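Local coordinates for putative 2,5-diketo-D-gluconic acid reductase B (Sinorhizobium meliloti, PDB 3UP8), which probably reduces methylglyoxal to hydroxyacetone with NADPH, as a TIM-barrel member of the aldo/keto reductase family, at residues Met165-Ala168 with Ala169-Asp173. Residues are numbered along the deposited sequence; the frame is centred on the assembly and turned at random.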
loop_
_atom_site.group_PDB
_atom_site.type_symbol
_atom_site.label_atom_id
_atom_site.label_comp_id
_atom_site.label_asym_id
_atom_site.label_seq_id
_atom_site.Cartn_x
_atom_site.Cartn_y
_atom_site.Cartn_z
HETATM N N MSE A 165 -4.544 4.497 -15.090
HETATM C CA MSE A 165 -4.899 3.158 -14.667
HETATM C C MSE A 165 -5.400 2.388 -15.883
HETATM O O MSE A 165 -4.972 1.259 -16.132
HETATM C CB MSE A 165 -5.985 3.192 -13.580
HETATM C CG MSE A 165 -5.493 3.746 -12.228
HETATM SE SE MSE A 165 -7.004 4.177 -11.045
HETATM C CE MSE A 165 -7.626 2.389 -10.758
ATOM N N GLU A 166 -6.292 3.022 -16.650
ATOM C CA GLU A 166 -6.855 2.399 -17.845
ATOM C C GLU A 166 -5.740 2.125 -18.842
ATOM O O GLU A 166 -5.694 1.043 -19.429
ATOM C CB GLU A 166 -7.969 3.269 -18.451
ATOM C CG GLU A 166 -9.267 3.233 -17.623
ATOM C CD GLU A 166 -10.195 4.440 -17.845
ATOM O OE1 GLU A 166 -10.053 5.167 -18.867
ATOM O OE2 GLU A 166 -11.080 4.662 -16.978
ATOM N N GLU A 167 -4.833 3.093 -19.004
ATOM C CA GLU A 167 -3.700 2.940 -19.918
ATOM C C GLU A 167 -2.780 1.798 -19.475
ATOM O O GLU A 167 -2.406 0.963 -20.283
ATOM C CB GLU A 167 -2.904 4.252 -20.083
ATOM C CG GLU A 167 -1.623 4.089 -20.923
ATOM C CD GLU A 167 -0.804 5.366 -21.083
ATOM O OE1 GLU A 167 -0.644 6.130 -20.105
ATOM O OE2 GLU A 167 -0.291 5.591 -22.199
ATOM N N ALA A 168 -2.435 1.760 -18.190
ATOM C CA ALA A 168 -1.597 0.664 -17.671
ATOM C C ALA A 168 -2.210 -0.722 -17.888
ATOM O O ALA A 168 -1.536 -1.631 -18.370
ATOM C CB ALA A 168 -1.233 0.899 -16.197
ATOM N N ALA A 169 -3.494 -0.877 -17.568
ATOM C CA ALA A 169 -4.201 -2.141 -17.789
ATOM C C ALA A 169 -4.204 -2.544 -19.270
ATOM O O ALA A 169 -4.013 -3.718 -19.607
ATOM C CB ALA A 169 -5.652 -2.049 -17.238
ATOM N N ARG A 170 -4.420 -1.565 -20.144
ATOM C CA ARG A 170 -4.420 -1.795 -21.603
ATOM C C ARG A 170 -3.047 -2.210 -22.170
ATOM O O ARG A 170 -2.968 -3.100 -23.014
ATOM C CB ARG A 170 -4.937 -0.539 -22.328
ATOM C CG ARG A 170 -5.031 -0.670 -23.872
ATOM C CD ARG A 170 -5.812 0.498 -24.506
ATOM N NE ARG A 170 -5.522 1.817 -23.924
ATOM C CZ ARG A 170 -4.436 2.555 -24.163
ATOM N NH1 ARG A 170 -3.464 2.123 -24.970
ATOM N NH2 ARG A 170 -4.304 3.729 -23.569
ATOM N N LEU A 171 -1.981 -1.553 -21.731
ATOM C CA LEU A 171 -0.638 -1.827 -22.271
ATOM C C LEU A 171 0.041 -3.074 -21.689
ATOM O O LEU A 171 1.016 -3.568 -22.258
ATOM C CB LEU A 171 0.274 -0.616 -22.062
ATOM C CG LEU A 171 -0.104 0.655 -22.820
ATOM C CD1 LEU A 171 0.742 1.826 -22.350
ATOM C CD2 LEU A 171 0.022 0.445 -24.346
ATOM N N SER A 172 -0.476 -3.585 -20.575
ATOM C CA SER A 172 0.225 -4.654 -19.830
ATOM C C SER A 172 -0.304 -6.024 -20.154
ATOM O O SER A 172 -1.494 -6.278 -19.990
ATOM C CB SER A 172 0.129 -4.417 -18.318
ATOM O OG SER A 172 0.885 -5.384 -17.607
ATOM N N ASP A 173 0.595 -6.910 -20.586
ATOM C CA ASP A 173 0.245 -8.299 -20.853
ATOM C C ASP A 173 -0.268 -8.960 -19.565
ATOM O O ASP A 173 -1.327 -9.613 -19.573
ATOM C CB ASP A 173 1.449 -9.051 -21.438
ATOM C CG ASP A 173 1.114 -10.480 -21.835
ATOM O OD1 ASP A 173 0.043 -10.708 -22.425
ATOM O OD2 ASP A 173 1.932 -11.384 -21.559
#
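The guanidinium of Arg-170 meets Glu-167 obliquely, NH2 lying 3.8 Å from both CA and CG of the glutamate, and its plane is turned 37° from the carboxylate. The charged ends stop short of a salt bridge, with OE2 of Glu-167 4.6 Å from NH2 of Arg-170. With CG trans to its own nitrogen (chi1 174°) and the chain straight beyond, Glu-167 passes across Leu-171 at a slant, its CG 3.6 Å from CD1 of Leu-171. Replacing Glu-167 by alanine would probably cost CD1 of Leu-171 its packing against CG and take away the opposite charge placed near the Arg-170 guanidinium.

Beneath these side chains run i to i+4 backbone bonds: Ala-169 N to Met-165 O is nearly straight at 172°, whereas Ser-172 N to Ala-168 O is weak (3.1 Å), as Ser-172 leaves helical geometry. Its hydroxyl suits this exit, bonding to Ala-174 O and Asn-144 ND2. Small Ala-168 fits the buried face against Ile-157 and Ile-140, and Met-165, present as selenomethionine, offers a methionine's long, flexible apolar chain to helix 190-199, while Glu-166 OE2 forms a salt bridge to Arg-198 NH2. These are the last two turns of helix 162-171, which links barrel strands 152-158 and 176-182. Its outer-face chemistry thus implies aliphatic packing joined to a probably modest, longer-range attraction between opposite charges.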